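Local coordinates for putative phosphatase (Bacteroides thetaiotaomicron, PDB 3KYA), which is a putative phosphatase of unestablished activity that binds zinc ions and joins an IPT/TIG domain to a larger all-beta portion, at residues V48-G53 and I80-G85; Y361-G366 and G410-Y415. All blocks are in the same frame, centred on the assembly; numbering follows the deposited sequence. Where two conformers were deposited one is given.

Contact 1 (V48-G53 and I80-G85); sequences VKVKIG and IEITVG. With EDO (1,2-ethanediol), chain E.
The amide of Lys-51 donates to Glu-81 O over 2.8 Å (N to O), and Glu-81 N returns the bond to Lys-51 O; Lys-49 and Thr-83 form a second reciprocal pair, with Lys-49 N 3.0 Å from Thr-83 O. The strands are thus antiparallel, their axes 167° apart. Between these hydrogen-bonded pairs, Val-50 and Ile-82 form a non-hydrogen-bonded pair with side chains side by side. Ile-82 has two conformers; in one, its CG1 lies 3.8 Å from Val-50 CG2 and its CG2, anti to the backbone N, reaches Val-48 CG1 at 4.2 Å. Lys-49, Lys-51, Glu-81 and Thr-83 occupy the other face, where an ethanediol, probably from the crystallisation liquor, rests. Its O1 donates to Glu-81 OE2 at 2.6 Å and approaches Thr-83 OG1, while C2 packs 3.5 Å from Lys-49 CB. Lys-51 NZ stays 5.3 Å from Glu-81 OE2, too far for a salt bridge. Within the IPT/TIG domain, strand 55-62 flanks 48-52 and strand 91-94 flanks 80-84; on the apolar face, Ile-80 and Ile-82 pack against Ile-20 of strand 19-28 and Ile-36 of strand 33-39, consistent with an E-set beta-sandwich core.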
loop_
_atom_site.group_PDB
_atom_site.type_symbol
_atom_site.label_atom_id
_atom_site.label_comp_id
_atom_site.label_asym_id
_atom_site.label_seq_id
_atom_site.Cartn_x
_atom_site.Cartn_y
_atom_site.Cartn_z
ATOM N N VAL A 48 -6.470 22.039 -29.677
ATOM C CA VAL A 48 -5.624 20.850 -29.758
ATOM C C VAL A 48 -6.404 19.573 -29.471
ATOM O O VAL A 48 -7.191 19.500 -28.524
ATOM C CB VAL A 48 -4.445 20.976 -28.781
ATOM C CG1 VAL A 48 -3.670 19.649 -28.646
ATOM C CG2 VAL A 48 -3.517 22.123 -29.212
ATOM N N LYS A 49 -6.172 18.566 -30.307
ATOM C CA LYS A 49 -6.756 17.247 -30.128
ATOM C C LYS A 49 -5.618 16.229 -30.211
ATOM O O LYS A 49 -4.722 16.343 -31.059
ATOM C CB LYS A 49 -7.847 16.972 -31.168
ATOM C CG LYS A 49 -9.031 17.928 -31.100
ATOM C CD LYS A 49 -9.822 17.801 -29.781
ATOM C CE LYS A 49 -10.946 18.831 -29.656
ATOM N NZ LYS A 49 -10.438 20.222 -29.442
ATOM N N VAL A 50 -5.646 15.263 -29.301
ATOM C CA VAL A 50 -4.618 14.238 -29.214
ATOM C C VAL A 50 -5.238 12.853 -29.219
ATOM O O VAL A 50 -6.250 12.611 -28.556
ATOM C CB VAL A 50 -3.786 14.406 -27.904
ATOM C CG1 VAL A 50 -2.797 13.242 -27.716
ATOM C CG2 VAL A 50 -3.027 15.726 -27.892
ATOM N N LYS A 51 -4.633 11.947 -29.988
ATOM C CA LYS A 51 -5.006 10.544 -29.968
ATOM C C LYS A 51 -3.765 9.739 -29.615
ATOM O O LYS A 51 -2.659 10.052 -30.067
ATOM C CB LYS A 51 -5.527 10.055 -31.318
ATOM C CG LYS A 51 -6.933 10.447 -31.659
ATOM C CD LYS A 51 -7.370 9.719 -32.944
ATOM C CE LYS A 51 -8.828 9.977 -33.273
ATOM N NZ LYS A 51 -9.216 9.236 -34.527
ATOM N N ILE A 52 -3.957 8.721 -28.786
ATOM C CA ILE A 52 -2.878 7.805 -28.434
ATOM C C ILE A 52 -3.391 6.397 -28.676
ATOM O O ILE A 52 -4.429 6.008 -28.146
ATOM C CB ILE A 52 -2.413 7.964 -26.987
ATOM C CG1 ILE A 52 -1.965 9.402 -26.719
ATOM C CG2 ILE A 52 -1.249 6.979 -26.689
ATOM C CD1 ILE A 52 -1.458 9.613 -25.305
ATOM N N GLY A 53 -2.665 5.623 -29.485
ATOM C CA GLY A 53 -3.094 4.267 -29.806
ATOM C C GLY A 53 -4.468 4.246 -30.466
ATOM O O GLY A 53 -5.241 3.303 -30.270
ATOM N N ILE A 80 1.199 8.299 -31.140
ATOM C CA ILE A 80 0.778 9.626 -30.674
ATOM C C ILE A 80 0.510 10.526 -31.866
ATOM O O ILE A 80 1.406 10.765 -32.679
ATOM C CB ILE A 80 1.838 10.262 -29.762
ATOM C CG1 ILE A 80 2.091 9.363 -28.555
ATOM C CG2 ILE A 80 1.398 11.633 -29.301
ATOM C CD1 ILE A 80 3.251 9.766 -27.698
ATOM N N GLU A 81 -0.730 11.005 -31.985
ATOM C CA GLU A 81 -1.127 11.855 -33.100
ATOM C C GLU A 81 -1.733 13.115 -32.513
ATOM O O GLU A 81 -2.522 13.038 -31.561
ATOM C CB GLU A 81 -2.111 11.115 -34.012
ATOM C CG GLU A 81 -2.566 11.874 -35.253
ATOM C CD GLU A 81 -3.750 11.210 -35.951
ATOM O OE1 GLU A 81 -3.588 10.118 -36.542
ATOM O OE2 GLU A 81 -4.850 11.795 -35.935
ATOM N N ILE A 82 -1.317 14.263 -33.044
ATOM C CA ILE A 82 -1.789 15.558 -32.571
ATOM C C ILE A 82 -2.250 16.387 -33.752
ATOM O O ILE A 82 -1.612 16.372 -34.810
ATOM C CB ILE A 82 -0.686 16.331 -31.811
ATOM C CG1 ILE A 82 -0.262 15.578 -30.550
ATOM C CG2 ILE A 82 -1.167 17.730 -31.415
ATOM C CD1 ILE A 82 0.782 16.312 -29.722
ATOM N N THR A 83 -3.368 17.083 -33.575
ATOM C CA THR A 83 -3.912 17.982 -34.574
ATOM C C THR A 83 -4.111 19.320 -33.882
ATOM O O THR A 83 -4.776 19.393 -32.844
ATOM C CB THR A 83 -5.251 17.505 -35.169
ATOM O OG1 THR A 83 -5.069 16.240 -35.808
ATOM C CG2 THR A 83 -5.794 18.535 -36.206
ATOM N N VAL A 84 -3.498 20.357 -34.436
ATOM C CA VAL A 84 -3.595 21.709 -33.923
ATOM C C VAL A 84 -4.350 22.524 -34.968
ATOM O O VAL A 84 -4.070 22.422 -36.167
ATOM C CB VAL A 84 -2.203 22.318 -33.660
ATOM C CG1 VAL A 84 -2.326 23.699 -32.962
ATOM C CG2 VAL A 84 -1.359 21.365 -32.825
ATOM N N GLY A 85 -5.322 23.314 -34.518
ATOM C CA GLY A 85 -6.124 24.126 -35.421
ATOM C C GLY A 85 -7.366 23.413 -35.924
ATOM O O GLY A 85 -7.581 22.233 -35.631
HETATM C C1 EDO E . -5.334 13.734 -33.336
HETATM O O1 EDO E . -5.085 14.032 -34.711
HETATM C C2 EDO E . -6.732 14.200 -32.950
HETATM O O2 EDO E . -7.741 13.444 -33.620
#

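Contact 2 (Y361-G366 and G410-Y415); sequences YRDDVG and GIVSTY. With EDO (1,2-ethanediol), chain F.
The Tyr-361 ring meets Thr-414 at its edge: OG1 lies near the ring plane, and the phenol OH donates to it over 2.6 Å (OH to OG1). The two side chains cross at about a right angle. The C2 atom of an ethanediol, probably from the crystallisation liquor, approaches Tyr-361 CE2 obliquely at 3.4 Å, and Arg-418 makes a cation-pi contact with the ring. On the guanidinium of Arg-362, Asp-364 OD2 sits at the edge and in plane, forming a salt bridge to NE within 361-366. The other oxygen of that carboxylate, OD1, accepts from Val-365 N, so both oxygens of Asp-364 are engaged by its own segment.

Thr-414 OG1 in turn donates to the syn lone pair of Asp-363 OD2 at 2.8 Å. A chi1 of -72° sets Asp-363 CG beside its backbone N, on the side where the carboxylate meets Thr-414. OD2 also accepts from ethanediol O1, while the Asp-363 amide donates to ethanediol O2. Two backbone bonds join the segments farther along: Val-412 N to Asp-364 O at 2.9 Å, and Gly-366 N to Gly-410 O at 2.8 Å with the donor tilted 34° from the carbonyl plane. Between them Val-365 and Ile-411 form a single bridge, with Val-365 CG2 3.9 Å from Ile-411 CG1.

Residues 361-366, in the loop between strands 345-352 and 374-381, thereby join the 410-415 segment, whose strand 412-415 is outermost in its sheet. Arg-404 of the adjacent strand 402-406 forms a salt bridge with Asp-363 OD1. The side chain of Asp-364 comes within about 3 Å of a bound zinc ion. The chemistry is that of a polar surface junction: two successive hydrogen bonds would orient both hydroxyls, and the carboxylates of Asp-363 and Asp-364 each have an arginine partner, which would probably favour their charged form.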
loop_
_atom_site.group_PDB
_atom_site.type_symbol
_atom_site.label_atom_id
_atom_site.label_comp_id
_atom_site.label_asym_id
_atom_site.label_seq_id
_atom_site.Cartn_x
_atom_site.Cartn_y
_atom_site.Cartn_z
ATOM N N TYR A 361 -18.537 -0.402 5.112
ATOM C CA TYR A 361 -17.574 -0.395 4.022
ATOM C C TYR A 361 -16.397 0.492 4.424
ATOM O O TYR A 361 -16.507 1.726 4.443
ATOM C CB TYR A 361 -18.199 0.083 2.714
ATOM C CG TYR A 361 -17.169 0.209 1.619
ATOM C CD1 TYR A 361 -16.519 -0.914 1.129
ATOM C CD2 TYR A 361 -16.830 1.446 1.087
ATOM C CE1 TYR A 361 -15.550 -0.809 0.136
ATOM C CE2 TYR A 361 -15.869 1.557 0.087
ATOM C CZ TYR A 361 -15.239 0.424 -0.385
ATOM O OH TYR A 361 -14.276 0.533 -1.365
ATOM N N ARG A 362 -15.276 -0.134 4.773
ATOM C CA ARG A 362 -14.087 0.609 5.166
ATOM C C ARG A 362 -12.834 -0.204 4.970
ATOM O O ARG A 362 -12.674 -1.287 5.554
ATOM C CB ARG A 362 -14.162 1.042 6.641
ATOM C CG ARG A 362 -12.974 1.883 7.079
ATOM C CD ARG A 362 -13.020 2.229 8.556
ATOM N NE ARG A 362 -11.867 3.044 8.927
ATOM C CZ ARG A 362 -11.844 4.379 8.942
ATOM N NH1 ARG A 362 -12.922 5.095 8.624
ATOM N NH2 ARG A 362 -10.731 5.013 9.296
ATOM N N ASP A 363 -11.951 0.318 4.131
ATOM C CA ASP A 363 -10.640 -0.266 3.943
ATOM C C ASP A 363 -9.782 0.192 5.116
ATOM O O ASP A 363 -9.674 1.393 5.387
ATOM C CB ASP A 363 -10.052 0.138 2.597
ATOM C CG ASP A 363 -10.761 -0.548 1.435
ATOM O OD1 ASP A 363 -11.182 -1.721 1.603
ATOM O OD2 ASP A 363 -10.885 0.075 0.364
ATOM N N ASP A 364 -9.218 -0.777 5.831
ATOM C CA ASP A 364 -8.395 -0.521 7.011
ATOM C C ASP A 364 -7.693 -1.842 7.392
ATOM O O ASP A 364 -7.770 -2.828 6.643
ATOM C CB ASP A 364 -9.270 -0.001 8.155
ATOM C CG ASP A 364 -8.522 0.928 9.110
ATOM O OD1 ASP A 364 -7.293 0.780 9.294
ATOM O OD2 ASP A 364 -9.187 1.811 9.677
ATOM N N VAL A 365 -7.021 -1.858 8.546
ATOM C CA VAL A 365 -6.271 -3.016 9.021
ATOM C C VAL A 365 -7.058 -3.799 10.057
ATOM O O VAL A 365 -7.676 -3.218 10.957
ATOM C CB VAL A 365 -4.923 -2.568 9.686
ATOM C CG1 VAL A 365 -4.109 -3.782 10.171
ATOM C CG2 VAL A 365 -4.108 -1.733 8.726
ATOM N N GLY A 366 -7.008 -5.120 9.951
ATOM C CA GLY A 366 -7.638 -6.005 10.928
ATOM C C GLY A 366 -9.103 -5.750 11.240
ATOM O O GLY A 366 -9.920 -5.574 10.327
ATOM N N GLY A 410 -3.389 -8.664 7.317
ATOM C CA GLY A 410 -4.723 -8.175 7.631
ATOM C C GLY A 410 -5.097 -6.815 7.072
ATOM O O GLY A 410 -6.073 -6.213 7.517
ATOM N N ILE A 411 -4.344 -6.307 6.104
ATOM C CA ILE A 411 -4.725 -5.049 5.469
ATOM C C ILE A 411 -5.794 -5.341 4.396
ATOM O O ILE A 411 -5.563 -6.140 3.481
ATOM C CB ILE A 411 -3.533 -4.310 4.856
ATOM C CG1 ILE A 411 -2.513 -3.956 5.948
ATOM C CG2 ILE A 411 -3.996 -3.041 4.168
ATOM C CD1 ILE A 411 -1.368 -3.050 5.473
ATOM N N VAL A 412 -6.958 -4.708 4.543
ATOM C CA VAL A 412 -8.061 -4.864 3.613
ATOM C C VAL A 412 -8.143 -3.655 2.682
ATOM O O VAL A 412 -8.136 -2.505 3.127
ATOM C CB VAL A 412 -9.408 -5.044 4.330
ATOM C CG1 VAL A 412 -10.535 -5.359 3.303
ATOM C CG2 VAL A 412 -9.309 -6.151 5.389
ATOM N N SER A 413 -8.231 -3.937 1.382
ATOM C CA SER A 413 -8.365 -2.907 0.355
ATOM C C SER A 413 -9.484 -3.291 -0.629
ATOM O O SER A 413 -10.104 -4.357 -0.495
ATOM C CB SER A 413 -7.040 -2.713 -0.382
ATOM O OG SER A 413 -6.625 -3.907 -1.015
ATOM N N THR A 414 -9.763 -2.404 -1.582
ATOM C CA THR A 414 -10.779 -2.659 -2.591
ATOM C C THR A 414 -10.041 -2.880 -3.899
ATOM O O THR A 414 -9.280 -2.012 -4.337
ATOM C CB THR A 414 -11.793 -1.519 -2.694
ATOM O OG1 THR A 414 -12.479 -1.389 -1.443
ATOM C CG2 THR A 414 -12.825 -1.805 -3.782
ATOM N N TYR A 415 -10.256 -4.048 -4.510
ATOM C CA TYR A 415 -9.548 -4.439 -5.736
ATOM C C TYR A 415 -10.272 -4.058 -7.014
ATOM O O TYR A 415 -9.649 -3.539 -7.956
ATOM C CB TYR A 415 -9.301 -5.957 -5.723
ATOM C CG TYR A 415 -8.669 -6.523 -6.984
ATOM C CD1 TYR A 415 -7.385 -6.144 -7.378
ATOM C CD2 TYR A 415 -9.342 -7.466 -7.756
ATOM C CE1 TYR A 415 -6.798 -6.680 -8.529
ATOM C CE2 TYR A 415 -8.766 -8.001 -8.896
ATOM C CZ TYR A 415 -7.498 -7.606 -9.276
ATOM O OH TYR A 415 -6.925 -8.140 -10.416
HETATM C C1 EDO F . -12.525 3.388 0.628
HETATM O O1 EDO F . -11.415 2.574 0.211
HETATM C C2 EDO F . -13.200 2.806 1.872
HETATM O O2 EDO F . -12.338 2.877 3.014
#

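Contact 1 is mostly buried and contact 2 lies at the surface; they share no strand or sheet, and their centres are 40 Å apart. Contact 1 joins two neighbouring strands of the IPT/TIG domain, about 38 Å from the centre of the chain, whereas contact 2 ties a loop to the outermost strand 412-415 of a four-stranded sheet, about 17 Å from that centre. Regular backbone pairing over an apolar face carries the first. The second has a single bridge and relies more on hydroxyls and carboxylates. Ethanediol occupies a polar side of each, and neither contact touches the other protein chain of the assembly.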